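Local coordinates for protein monomethylamine methyltransferase MtmB1 (Methanosarcina barkeri, PDB 1NTH) that transfers the methyl group of monomethylamine to the corrinoid cofactor of its partner protein MtmC, in methanogenesis from methylamine, at residues K377-E382 and K423-C428; G129-P134 and G366-K371; V113-V118 and F325-S330; I255-Q260 and A291-D296; K48-P53 and E400-L405. All coordinates share one frame; numbering follows the deposited sequence. Where two conformers were deposited one is given.

Contact 1: K377-E382 and K423-C428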
# COMPACT_ATOMS: atom_id res chain seq x y z
N LYS A 377 3.04 26.12 -27.65
CA LYS A 377 4.14 27.07 -27.57
C LYS A 377 4.76 27.21 -26.18
O LYS A 377 4.78 28.30 -25.59
CB LYS A 377 3.73 28.44 -28.11
CG LYS A 377 3.59 28.45 -29.63
CD LYS A 377 3.69 29.85 -30.23
CE LYS A 377 3.67 29.78 -31.75
NZ LYS A 377 3.84 31.12 -32.39
N THR A 378 5.27 26.09 -25.66
CA THR A 378 5.94 26.03 -24.37
C THR A 378 6.90 24.85 -24.43
O THR A 378 6.52 23.77 -24.89
CB THR A 378 4.96 25.78 -23.19
OG1 THR A 378 4.28 24.54 -23.39
CG2 THR A 378 3.95 26.91 -23.07
N THR A 379 8.14 25.04 -23.99
CA THR A 379 9.10 23.94 -24.00
C THR A 379 10.00 24.00 -22.77
O THR A 379 10.12 25.04 -22.11
CB THR A 379 10.02 23.95 -25.24
OG1 THR A 379 11.11 24.86 -25.01
CG2 THR A 379 9.25 24.38 -26.48
N GLY A 380 10.65 22.87 -22.47
CA GLY A 380 11.53 22.80 -21.32
C GLY A 380 12.70 23.76 -21.34
O GLY A 380 13.27 24.05 -20.30
N MET A 381 13.07 24.26 -22.52
CA MET A 381 14.18 25.20 -22.61
C MET A 381 13.93 26.47 -21.80
O MET A 381 14.85 27.01 -21.19
CB MET A 381 14.45 25.58 -24.07
CG MET A 381 15.19 24.52 -24.87
SD MET A 381 16.90 24.26 -24.31
CE MET A 381 17.78 25.45 -25.35
N GLU A 382 12.69 26.94 -21.78
CA GLU A 382 12.37 28.14 -21.02
C GLU A 382 12.53 27.88 -19.52
O GLU A 382 12.97 28.75 -18.77
CB GLU A 382 10.95 28.63 -21.33
CG GLU A 382 10.75 29.02 -22.80
CD GLU A 382 9.99 27.96 -23.58
OE1 GLU A 382 8.80 27.73 -23.28
OE2 GLU A 382 10.59 27.35 -24.50
N LYS A 423 8.10 29.88 -31.69
CA LYS A 423 7.75 28.62 -32.32
C LYS A 423 7.09 27.62 -31.39
O LYS A 423 7.16 27.75 -30.17
CB LYS A 423 9.01 27.98 -32.92
CG LYS A 423 9.68 28.84 -33.98
CD LYS A 423 10.87 28.12 -34.59
CE LYS A 423 11.47 28.93 -35.73
NZ LYS A 423 12.57 28.19 -36.40
N THR A 424 6.44 26.62 -31.98
CA THR A 424 5.79 25.57 -31.21
C THR A 424 6.85 24.55 -30.86
O THR A 424 7.96 24.56 -31.41
CB THR A 424 4.70 24.85 -32.02
OG1 THR A 424 5.28 24.26 -33.19
CG2 THR A 424 3.60 25.82 -32.44
N PHE A 425 6.51 23.65 -29.94
CA PHE A 425 7.40 22.59 -29.51
C PHE A 425 7.89 21.80 -30.72
O PHE A 425 9.07 21.49 -30.84
CB PHE A 425 6.64 21.66 -28.55
CG PHE A 425 7.38 20.40 -28.20
CD1 PHE A 425 8.49 20.43 -27.37
CD2 PHE A 425 6.93 19.17 -28.68
CE1 PHE A 425 9.16 19.25 -27.02
CE2 PHE A 425 7.59 17.98 -28.33
CZ PHE A 425 8.70 18.03 -27.50
N GLN A 426 6.96 21.48 -31.62
CA GLN A 426 7.28 20.70 -32.81
C GLN A 426 8.27 21.39 -33.74
O GLN A 426 8.99 20.73 -34.49
CB GLN A 426 6.01 20.38 -33.60
CG GLN A 426 4.99 19.48 -32.89
CD GLN A 426 3.96 20.24 -32.07
OE1 GLN A 426 2.84 19.76 -31.89
NE2 GLN A 426 4.34 21.40 -31.57
N GLU A 427 8.32 22.72 -33.68
CA GLU A 427 9.22 23.49 -34.54
C GLU A 427 10.62 23.73 -33.98
O GLU A 427 11.58 23.81 -34.75
CB GLU A 427 8.57 24.84 -34.88
CG GLU A 427 7.22 24.73 -35.57
CD GLU A 427 6.60 26.08 -35.87
OE1 GLU A 427 6.40 26.88 -34.93
OE2 GLU A 427 6.30 26.34 -37.05
N CYS A 428 10.75 23.84 -32.66
CA CYS A 428 12.07 24.09 -32.09
C CYS A 428 12.67 22.91 -31.32
O CYS A 428 13.70 23.05 -30.66
CB CYS A 428 12.04 25.34 -31.20
SG CYS A 428 10.88 25.28 -29.83
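Lys-377 and Thr-379 meet Thr-424, Phe-425 and Cys-428 in a purely packing contact between the N-terminal ends of two helices, 380-393 and 425-428, at the periphery of the TIM barrel. The segments share no hydrogen bond; methyl and methylene groups meet a sulfur, a ring edge and a backbone oxygen. Lys-377 runs out extended beyond CG and crosses Thr-424 obliquely, its CG 3.8 Å from Thr-424 CG2. Its ammonium group passes on to the backbone oxygens of Ala-421 and Gly-422, so it is the aliphatic part that packs against Thr-424. Further in, Thr-379 offers its methyl group: CG2 lies 3.8 Å from Cys-428 SG and comes to the edge of the Phe-425 ring, 4.1 Å from CD1. With chi1 at 83°, OG1 sits between the backbone N and the carbonyl carbon, turned to its own helix, while CG2 is left for the neighbour.

Each helix start is closed by a capping box. Thr-379 N donates to Glu-382 OE1 over 2.9 Å in a nearly straight bond, and Thr-379 OG1 donates to Glu-382 OE2 at 2.6 Å while accepting from Met-381 N. The second box is looser: Thr-424 N reaches the anti lone pair of Glu-427 OE1 at 3.0 Å, but the return bond from Glu-427 N to Thr-424 OG1 is weak.

Around them, helix 140-148 packs on Phe-425 through Pro-142, Val-143 and Ser-146, and Tyr-440 of helix 438-454 lies against Thr-379 and Cys-428, with strand 429-430 supplying Tyr-429 beside them.

Contact 2: G129-P134 and G366-K371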
# COMPACT_ATOMS: atom_id res chain seq x y z
N GLY A 129 6.98 23.42 -16.60
CA GLY A 129 5.96 22.77 -17.39
C GLY A 129 5.26 23.76 -18.29
O GLY A 129 5.61 24.95 -18.29
N PRO A 130 4.27 23.31 -19.07
CA PRO A 130 3.51 24.16 -19.99
C PRO A 130 2.79 25.27 -19.23
O PRO A 130 2.28 26.22 -19.82
CB PRO A 130 2.54 23.18 -20.65
CG PRO A 130 3.35 21.90 -20.68
CD PRO A 130 3.95 21.89 -19.29
N THR A 131 2.73 25.12 -17.91
CA THR A 131 2.12 26.13 -17.06
C THR A 131 0.69 26.47 -17.48
O THR A 131 0.34 27.64 -17.68
CB THR A 131 3.01 27.39 -17.05
OG1 THR A 131 4.37 27.00 -16.79
CG2 THR A 131 2.60 28.36 -15.96
N GLY A 132 -0.13 25.43 -17.60
CA GLY A 132 -1.53 25.61 -17.95
C GLY A 132 -1.83 25.95 -19.40
O GLY A 132 -2.99 26.19 -19.74
N SER A 133 -0.80 25.97 -20.24
CA SER A 133 -0.98 26.29 -21.65
C SER A 133 -1.56 25.10 -22.42
O SER A 133 -1.34 23.94 -22.05
CB SER A 133 0.36 26.70 -22.26
OG SER A 133 0.92 27.80 -21.56
N PRO A 134 -2.31 25.37 -23.50
CA PRO A 134 -2.91 24.30 -24.30
C PRO A 134 -1.86 23.49 -25.06
O PRO A 134 -1.01 24.04 -25.75
CB PRO A 134 -3.86 25.06 -25.23
CG PRO A 134 -3.18 26.38 -25.41
CD PRO A 134 -2.71 26.70 -24.01
N GLY A 366 6.89 27.94 -14.08
CA GLY A 366 6.87 28.42 -15.45
C GLY A 366 7.25 27.35 -16.46
O GLY A 366 7.57 26.23 -16.07
N VAL A 367 7.27 27.68 -17.75
CA VAL A 367 6.99 29.02 -18.25
C VAL A 367 5.86 28.98 -19.29
O VAL A 367 5.93 28.23 -20.25
CB VAL A 367 8.26 29.61 -18.92
CG1 VAL A 367 7.95 30.96 -19.54
CG2 VAL A 367 9.38 29.72 -17.90
N ALA A 368 4.83 29.80 -19.09
CA ALA A 368 3.72 29.83 -20.04
C ALA A 368 4.06 30.84 -21.13
O ALA A 368 3.52 31.95 -21.16
CB ALA A 368 2.44 30.22 -19.33
N SER A 369 4.97 30.45 -22.01
CA SER A 369 5.40 31.30 -23.11
C SER A 369 4.24 31.69 -24.01
O SER A 369 3.21 31.03 -24.04
CB SER A 369 6.48 30.58 -23.91
OG SER A 369 7.53 30.17 -23.05
N ALA A 370 4.43 32.78 -24.76
CA ALA A 370 3.39 33.28 -25.66
C ALA A 370 2.11 33.55 -24.86
O ALA A 370 1.00 33.34 -25.36
CB ALA A 370 3.11 32.27 -26.77
N LYS A 371 2.29 34.02 -23.63
CA LYS A 371 1.19 34.34 -22.73
C LYS A 371 0.31 33.15 -22.40
O LYS A 371 -0.81 33.31 -21.91
CB LYS A 371 0.34 35.48 -23.32
CG LYS A 371 1.15 36.74 -23.60
CD LYS A 371 0.29 37.86 -24.15
CE LYS A 371 1.16 39.03 -24.58
NZ LYS A 371 0.35 40.15 -25.15
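Gly-129 N donates to Gly-366 O at 2.9 Å, a backbone hydrogen bond between the two loops, bent to 144° at the hydrogen. Next to it Thr-131 and Ser-133 close on Ala-368. The methyl carbon Ala-368 CB lies 3.7 Å from Thr-131 CB and 3.6 Å from Ser-133 OG, so a small side chain fills the space between two hydroxyl-bearing ones. Thr-131 OG1 also comes close to the Gly-366 to Val-367 peptide, which is cis, but makes no hydrogen bond to it.

The second shell lies within the first loop. With chi1 at -49°, Thr-131 OG1 stands beside its own backbone N and gives its proton back to Gly-129 O over 2.8 Å, from well above the carbonyl plane. Ser-133 OG donates to Pro-130 O at 2.7 Å, approaching nearly along the C=O axis, and Ser-133 N shares the same oxygen at 3.1 Å. Two donors of one residue therefore pin the type I' beta turn from Pro-130 to Ser-133. Across from it the chain turns at Ala-368, the centre of an inverse gamma turn whose bond from Ser-369 N to Val-367 O is weak.

Outside these, Pro-130 leans on Val-143, His-144 and Tyr-147 of helix 140-148, while Val-367 packs on Met-386 of helix 380-393. The loops leave the C-terminal ends of strands 125-128 and 363-366, parallel neighbours and the first and last in chain order of the parallel barrel sheet. The contact thus continues the seam that closes a TIM barrel, at the end of the barrel where enzymes of this fold carry their active sites.

Contact 3: V113-V118 and F325-S330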
# COMPACT_ATOMS: atom_id res chain seq x y z
N VAL A 113 10.39 21.48 0.29
CA VAL A 113 10.08 22.88 0.09
C VAL A 113 10.15 23.55 1.46
O VAL A 113 9.33 23.26 2.34
CB VAL A 113 8.66 23.08 -0.49
CG1 VAL A 113 8.40 24.57 -0.72
CG2 VAL A 113 8.53 22.31 -1.80
N ARG A 114 11.14 24.42 1.64
CA ARG A 114 11.32 25.13 2.90
C ARG A 114 11.38 26.63 2.65
O ARG A 114 11.64 27.07 1.53
CB ARG A 114 12.60 24.64 3.59
CG ARG A 114 12.60 23.14 3.87
CD ARG A 114 13.74 22.72 4.79
NE ARG A 114 13.71 21.29 5.10
CZ ARG A 114 14.47 20.38 4.52
NH1 ARG A 114 15.34 20.73 3.58
NH2 ARG A 114 14.37 19.10 4.87
N LYS A 115 11.15 27.42 3.69
CA LYS A 115 11.14 28.87 3.55
C LYS A 115 12.46 29.49 3.09
O LYS A 115 13.55 29.05 3.47
CB LYS A 115 10.72 29.53 4.87
CG LYS A 115 10.65 31.05 4.77
CD LYS A 115 10.24 31.73 6.07
CE LYS A 115 10.19 33.24 5.88
NZ LYS A 115 9.80 33.94 7.14
N ARG A 116 12.34 30.53 2.26
CA ARG A 116 13.49 31.28 1.77
C ARG A 116 13.29 32.73 2.18
O ARG A 116 12.17 33.23 2.22
CB ARG A 116 13.58 31.23 0.24
CG ARG A 116 14.02 29.89 -0.34
CD ARG A 116 14.25 29.98 -1.85
NE ARG A 116 15.41 30.80 -2.20
CZ ARG A 116 15.35 32.02 -2.73
NH1 ARG A 116 14.17 32.59 -2.98
NH2 ARG A 116 16.46 32.68 -3.02
N SER A 117 14.39 33.40 2.51
CA SER A 117 14.32 34.80 2.90
C SER A 117 14.75 35.64 1.71
O SER A 117 15.19 35.11 0.70
CB SER A 117 15.25 35.07 4.09
OG SER A 117 16.59 34.78 3.75
N VAL A 118 14.60 36.95 1.84
CA VAL A 118 15.02 37.85 0.77
C VAL A 118 16.53 37.66 0.60
O VAL A 118 17.27 37.63 1.58
CB VAL A 118 14.72 39.32 1.15
CG1 VAL A 118 15.31 40.26 0.11
CG2 VAL A 118 13.22 39.53 1.26
N PHE A 325 7.58 39.27 7.26
CA PHE A 325 6.65 39.24 8.38
C PHE A 325 5.81 38.00 8.62
O PHE A 325 5.06 37.95 9.59
CB PHE A 325 5.74 40.47 8.29
CG PHE A 325 6.50 41.76 8.25
CD1 PHE A 325 6.78 42.38 7.04
CD2 PHE A 325 6.98 42.33 9.42
CE1 PHE A 325 7.55 43.54 6.99
CE2 PHE A 325 7.76 43.49 9.39
CZ PHE A 325 8.04 44.09 8.17
N THR A 326 5.92 37.00 7.75
CA THR A 326 5.17 35.76 7.93
C THR A 326 6.02 34.58 7.50
O THR A 326 7.13 34.75 6.98
CB THR A 326 3.87 35.71 7.08
OG1 THR A 326 4.20 35.37 5.73
CG2 THR A 326 3.16 37.05 7.09
N ASP A 327 5.49 33.38 7.73
CA ASP A 327 6.18 32.16 7.35
C ASP A 327 5.42 31.50 6.19
O ASP A 327 5.61 30.32 5.91
CB ASP A 327 6.26 31.21 8.55
CG ASP A 327 7.26 31.69 9.59
OD1 ASP A 327 7.09 31.34 10.77
OD2 ASP A 327 8.21 32.40 9.21
N ILE A 328 4.58 32.28 5.53
CA ILE A 328 3.80 31.78 4.40
C ILE A 328 4.70 31.37 3.24
O ILE A 328 5.51 32.17 2.77
CB ILE A 328 2.80 32.85 3.89
CG1 ILE A 328 1.77 33.16 4.99
CG2 ILE A 328 2.09 32.36 2.63
CD1 ILE A 328 0.82 34.30 4.64
N LEU A 329 4.55 30.14 2.77
CA LEU A 329 5.34 29.65 1.64
C LEU A 329 4.67 30.13 0.36
O LEU A 329 3.44 30.07 0.25
CB LEU A 329 5.41 28.12 1.67
CG LEU A 329 6.11 27.54 2.91
CD1 LEU A 329 5.90 26.03 2.96
CD2 LEU A 329 7.60 27.88 2.87
N SER A 330 5.45 30.59 -0.61
CA SER A 330 4.85 31.10 -1.84
C SER A 330 5.66 30.86 -3.11
O SER A 330 6.81 30.44 -3.08
CB SER A 330 4.60 32.60 -1.70
OG SER A 330 5.82 33.31 -1.76
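Two flat groups of the loop 325-330, the Asp-327 carboxylate and the Thr-326 carbonyl, receive the ammonium group of Lys-115. Asp-327 OD2 is met nearly along its C-O axis rather than over a face, in a salt bridge of 3.0 Å from Lys-115 NZ. At the other oxygen, OD1, the carboxylate is bridged to Lys-100, so one aspartate links two lysines. The Thr-326 carbonyl takes a shorter bond, 2.8 Å between its O and Lys-115 NZ, with the donor tilted 28° from the carbonyl plane. Ser-323 O is a third acceptor for the same nitrogen.

To get there, Lys-115 is stretched throughout, with CG anti to the backbone N (chi1 -178°) and the chain extended beyond it, and it crosses the Asp-327 side chain at about a right angle. Closer to the backbone a methyl group makes the contact: Leu-329 CD2 rests 3.7 Å from Lys-115 CA and 4.1 Å from Lys-115 CB. The acceptor loop is braced, for Ile-328 N donates to Thr-326 OG1 at 3.1 Å in an ST turn, and OG1 also bonds to Ile-322 O.

The ammonium group sits where helix 309-325 ends, and a positive charge there would probably be favoured by the carbonyls of the last turn. Beside it, Arg-114 forms a salt bridge with Glu-101 of a second subunit. Since the loop leads from helix 309-325 into strand 330-333, the contact lies at the N-terminal end of the TIM barrel, where the antiparallel hairpin of strands 101-104 and 111-114 packs against the strand entrances.

Contact 4: I255-Q260 and A291-D296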
# COMPACT_ATOMS: atom_id res chain seq x y z
N ILE A 255 -1.75 18.47 -0.46
CA ILE A 255 -0.99 19.71 -0.33
C ILE A 255 -1.81 20.69 -1.18
O ILE A 255 -2.10 20.41 -2.34
CB ILE A 255 0.43 19.58 -0.93
CG1 ILE A 255 1.29 18.69 -0.02
CG2 ILE A 255 1.06 20.96 -1.09
CD1 ILE A 255 1.47 19.22 1.38
N ILE A 256 -2.17 21.83 -0.59
CA ILE A 256 -2.99 22.81 -1.30
C ILE A 256 -2.23 24.05 -1.76
O ILE A 256 -1.54 24.69 -0.97
CB ILE A 256 -4.17 23.27 -0.41
CG1 ILE A 256 -5.10 22.09 -0.12
CG2 ILE A 256 -4.94 24.40 -1.09
CD1 ILE A 256 -6.22 22.41 0.86
N MET A 257 -2.37 24.36 -3.04
CA MET A 257 -1.75 25.56 -3.60
C MET A 257 -2.86 26.52 -4.00
O MET A 257 -3.60 26.26 -4.95
CB MET A 257 -0.91 25.24 -4.84
CG MET A 257 -0.24 26.49 -5.43
SD MET A 257 0.17 26.35 -7.18
CE MET A 257 -1.45 26.68 -7.91
N ASP A 258 -2.99 27.60 -3.25
CA ASP A 258 -3.98 28.63 -3.55
C ASP A 258 -3.28 29.61 -4.47
O ASP A 258 -2.10 29.92 -4.26
CB ASP A 258 -4.41 29.32 -2.25
CG ASP A 258 -5.18 30.61 -2.50
OD1 ASP A 258 -6.42 30.61 -2.38
OD2 ASP A 258 -4.53 31.63 -2.82
N GLU A 259 -3.96 30.09 -5.50
CA GLU A 259 -3.34 31.04 -6.41
C GLU A 259 -4.21 32.26 -6.63
O GLU A 259 -5.43 32.19 -6.53
CB GLU A 259 -3.04 30.39 -7.76
CG GLU A 259 -4.28 30.02 -8.56
CD GLU A 259 -3.93 29.49 -9.94
OE1 GLU A 259 -4.86 29.26 -10.74
OE2 GLU A 259 -2.73 29.31 -10.22
N GLN A 260 -3.56 33.39 -6.91
CA GLN A 260 -4.27 34.63 -7.20
C GLN A 260 -3.34 35.43 -8.10
O GLN A 260 -2.13 35.47 -7.87
CB GLN A 260 -4.61 35.41 -5.93
CG GLN A 260 -5.84 36.33 -6.09
CD GLN A 260 -5.50 37.71 -6.62
OE1 GLN A 260 -6.25 38.29 -7.41
NE2 GLN A 260 -4.37 38.25 -6.18
N ALA A 291 -4.48 26.96 2.49
CA ALA A 291 -3.34 26.70 1.62
C ALA A 291 -2.05 26.27 2.32
O ALA A 291 -1.73 26.72 3.42
CB ALA A 291 -3.05 27.92 0.76
N SER A 292 -1.31 25.38 1.64
CA SER A 292 -0.02 24.92 2.12
C SER A 292 0.95 25.98 1.60
O SER A 292 1.94 26.31 2.25
CB SER A 292 0.34 23.56 1.51
OG SER A 292 -0.55 22.55 1.98
N TRP A 293 0.67 26.48 0.40
CA TRP A 293 1.48 27.55 -0.19
C TRP A 293 0.62 28.36 -1.15
O TRP A 293 -0.44 27.90 -1.59
CB TRP A 293 2.74 27.01 -0.88
CG TRP A 293 2.58 26.13 -2.10
CD1 TRP A 293 2.25 24.80 -2.12
CD2 TRP A 293 2.88 26.48 -3.45
NE1 TRP A 293 2.35 24.30 -3.40
CE2 TRP A 293 2.74 25.31 -4.24
CE3 TRP A 293 3.28 27.67 -4.08
CZ2 TRP A 293 2.97 25.30 -5.62
CZ3 TRP A 293 3.51 27.66 -5.46
CH2 TRP A 293 3.35 26.48 -6.21
N HIS A 294 1.06 29.57 -1.45
CA HIS A 294 0.31 30.46 -2.33
C HIS A 294 1.11 30.84 -3.57
O HIS A 294 2.27 31.22 -3.48
CB HIS A 294 -0.07 31.74 -1.58
CG HIS A 294 -0.73 32.77 -2.44
ND1 HIS A 294 -2.03 32.65 -2.87
CD2 HIS A 294 -0.26 33.92 -2.97
CE1 HIS A 294 -2.33 33.69 -3.64
NE2 HIS A 294 -1.27 34.48 -3.71
N LEU A 295 0.45 30.74 -4.72
CA LEU A 295 1.07 31.08 -5.99
C LEU A 295 0.56 32.44 -6.45
O LEU A 295 -0.64 32.65 -6.60
CB LEU A 295 0.72 30.03 -7.05
CG LEU A 295 1.34 30.28 -8.43
CD1 LEU A 295 2.84 30.06 -8.38
CD2 LEU A 295 0.71 29.34 -9.42
N ASP A 296 1.50 33.36 -6.67
CA ASP A 296 1.18 34.72 -7.11
C ASP A 296 1.33 34.75 -8.63
O ASP A 296 1.67 33.75 -9.26
CB ASP A 296 2.16 35.69 -6.45
CG ASP A 296 1.73 37.15 -6.56
OD1 ASP A 296 0.69 37.45 -7.20
OD2 ASP A 296 2.45 38.00 -6.00
O HOH W 1 -1.38 36.75 -5.19
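Met-257 lies across the indole of Trp-293 at the apolar centre of this pair of parallel strands. In the conformer described, Met-257 CG stands 3.4 Å from the centroid of the six-membered ring, over the middle of the face, a CH-pi contact. The sulfur follows obliquely toward the far end of the ring, a Met-aromatic contact, and also touches Leu-295, with SD 3.7 Å from Leu-295 CB. Trp-293 NE1 bonds to Ser-227. Glu-259 shares this face; its OE1 bonds to Ser-231 OG and OE2 lies close to the pyrrolysine at position 202.

Backbone bonds join the strands. Ile-256 O takes both Ser-292 N, at 2.7 Å, and Trp-293 N; beyond it Asp-258 N gives to Trp-293 O, Leu-295 N to Asp-258 O and Gln-260 N to Leu-295 O. At the start of the pairing Ser-292 OG accepts from Ile-256 N at 3.1 Å and is itself bonded to Gln-99 OE1.

The opposite face carries Asp-258 and His-294, turned to helix 271-288, where Ala-285 packs on both; this is a beta-alpha-beta unit of the barrel. His-294 ND1 donates to the anti lone pair of Asp-258 OD2 over 2.7 Å, the oxygen almost in the ring plane and the two planes 29° apart. At the far side of the ring, His-294 NE2 is 2.7 Å from a water that also lies 3.1 Å from Gln-260 O. The carboxylate, itself held by Gln-232 and Ser-289, would thus restrain the rotation of the imidazole, with NE2 turned to a water.

Contact 5: K48-P53 and E400-L405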
# COMPACT_ATOMS: atom_id res chain seq x y z
N LYS A 48 9.40 53.75 -4.81
CA LYS A 48 10.53 54.47 -5.39
C LYS A 48 11.33 53.73 -6.46
O LYS A 48 12.56 53.74 -6.45
CB LYS A 48 11.46 54.92 -4.26
CG LYS A 48 10.75 55.76 -3.21
CD LYS A 48 11.61 56.00 -1.99
CE LYS A 48 10.84 56.78 -0.93
NZ LYS A 48 11.60 56.95 0.33
N GLY A 49 10.62 53.08 -7.38
CA GLY A 49 11.28 52.38 -8.47
C GLY A 49 12.04 51.09 -8.17
O GLY A 49 12.63 50.51 -9.07
N GLU A 50 12.03 50.65 -6.91
CA GLU A 50 12.74 49.42 -6.55
C GLU A 50 11.92 48.18 -6.89
O GLU A 50 10.70 48.18 -6.74
CB GLU A 50 13.05 49.38 -5.06
CG GLU A 50 14.12 50.34 -4.58
CD GLU A 50 14.62 49.97 -3.19
OE1 GLU A 50 13.79 49.89 -2.26
OE2 GLU A 50 15.84 49.76 -3.04
N PHE A 51 12.60 47.13 -7.35
CA PHE A 51 11.93 45.87 -7.66
C PHE A 51 11.82 45.06 -6.38
O PHE A 51 10.80 44.43 -6.11
CB PHE A 51 12.72 45.07 -8.70
CG PHE A 51 12.70 45.67 -10.07
CD1 PHE A 51 13.60 46.66 -10.43
CD2 PHE A 51 11.77 45.23 -11.01
CE1 PHE A 51 13.58 47.21 -11.70
CE2 PHE A 51 11.74 45.77 -12.29
CZ PHE A 51 12.65 46.77 -12.64
N ILE A 52 12.89 45.08 -5.59
CA ILE A 52 12.94 44.37 -4.32
C ILE A 52 13.23 45.41 -3.25
O ILE A 52 14.26 46.09 -3.31
CB ILE A 52 14.08 43.32 -4.31
CG1 ILE A 52 14.02 42.45 -5.56
CG2 ILE A 52 13.98 42.46 -3.06
CD1 ILE A 52 12.75 41.66 -5.70
N PRO A 53 12.35 45.54 -2.25
CA PRO A 53 12.53 46.53 -1.18
C PRO A 53 13.73 46.30 -0.27
O PRO A 53 14.12 45.17 0.00
CB PRO A 53 11.22 46.45 -0.41
CG PRO A 53 10.85 45.00 -0.56
CD PRO A 53 11.13 44.74 -2.02
N GLU A 400 22.53 45.10 -5.88
CA GLU A 400 23.03 44.71 -7.19
C GLU A 400 21.91 44.13 -8.06
O GLU A 400 21.87 44.35 -9.27
CB GLU A 400 24.15 43.68 -7.04
CG GLU A 400 25.48 44.29 -6.60
CD GLU A 400 26.52 43.24 -6.27
OE1 GLU A 400 26.69 42.29 -7.07
OE2 GLU A 400 27.18 43.38 -5.22
N VAL A 401 20.99 43.40 -7.43
CA VAL A 401 19.87 42.81 -8.15
C VAL A 401 18.99 43.90 -8.75
O VAL A 401 18.59 43.83 -9.91
CB VAL A 401 19.02 41.91 -7.23
CG1 VAL A 401 17.77 41.45 -7.96
CG2 VAL A 401 19.85 40.71 -6.78
N ASN A 402 18.68 44.92 -7.95
CA ASN A 402 17.83 46.01 -8.43
C ASN A 402 18.46 46.71 -9.63
O ASN A 402 17.75 47.13 -10.55
CB ASN A 402 17.56 47.02 -7.31
CG ASN A 402 16.42 46.58 -6.41
OD1 ASN A 402 15.34 46.23 -6.88
ND2 ASN A 402 16.66 46.61 -5.10
N VAL A 403 19.78 46.83 -9.64
CA VAL A 403 20.48 47.47 -10.75
C VAL A 403 20.38 46.60 -12.00
O VAL A 403 20.09 47.08 -13.09
CB VAL A 403 21.96 47.72 -10.42
CG1 VAL A 403 22.72 48.16 -11.67
CG2 VAL A 403 22.07 48.79 -9.34
N ILE A 404 20.62 45.30 -11.83
CA ILE A 404 20.55 44.36 -12.94
C ILE A 404 19.15 44.33 -13.55
O ILE A 404 18.99 44.33 -14.78
CB ILE A 404 20.94 42.94 -12.50
CG1 ILE A 404 22.43 42.90 -12.14
CG2 ILE A 404 20.63 41.93 -13.60
CD1 ILE A 404 22.92 41.55 -11.62
N LEU A 405 18.13 44.31 -12.70
CA LEU A 405 16.75 44.27 -13.18
C LEU A 405 16.37 45.50 -13.98
O LEU A 405 15.70 45.40 -15.01
CB LEU A 405 15.78 44.10 -12.00
CG LEU A 405 15.73 42.69 -11.42
CD1 LEU A 405 14.90 42.68 -10.14
CD2 LEU A 405 15.15 41.73 -12.45
O HOH W 2 18.54 48.84 -4.03
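Asn-402 and Phe-51 both carry CG anti to the carbonyl carbon, at chi1 -82° and -71°, which places each CG between the segments; from there the amide and the phenyl ring slide past each other in opposite directions, their planes nearly coplanar. Asn-402 OD1 accepts two bonds: Ile-52 N comes at 3.0 Å in the carbonyl plane on a lone pair, whereas Phe-51 N, at 2.9 Å, stands well above that plane. In return Asn-402 ND2 donates to Ile-52 O over 3.0 Å, almost straight and lying in the planes of both groups.

A water extends the site outward. It accepts from Asn-402 ND2 at 3.1 Å and donates to Glu-50 OE2, an oxygen that also bonds to Thr-54 OG1. On the inner, apolar side Leu-405 of helix 398-410 sets CB over one face of the Phe-51 ring, 3.8 Å from its centroid and offset toward the rim, in a CH-pi contact, while Leu-405 CD1 lies 3.5 Å from Phe-51 CB. Asn-402 OD1 meets the same ring at its edge.

Beyond these segments, Phe-51 reaches Arg-309 and Leu-312 of helix 309-325, and Leu-405 packs on Ile-354 and Thr-355 of helix 343-359, so the loop 48-53 is wedged among helices on the outside of the barrel. Chemically, one primary amide answers both the N-H and the C=O of Ile-52, as a neighbouring strand would, and the N-H of Phe-51; a single helix side chain thus meets three backbone groups of an irregular loop, while Trp-317 NE1 meets Glu-50 O.

In the fold
The five contacts sample the barrel from its strands to its rim. The centre of contact 4 lies about 8 Å from that of the chain, and its Glu-259 comes close to the pyrrolysine at position 202. Contact 3, 13 Å away between centres, continues from it: Leu-329 O and His-294 N, 3.0 Å apart, probably form a hydrogen bond at the entrance of the next strand, 330-333. Contacts 1 and 2 form a second cluster, with centres 10 Å apart, in which Ser-369 OG of contact 2 reaches the capping Glu-382 OE1 of contact 1. Contact 5 adjoins only contact 3, through Val-118 CG1 and Ile-52 CG2 at 4.1 Å, and lies about 31 Å from contact 1, between centres.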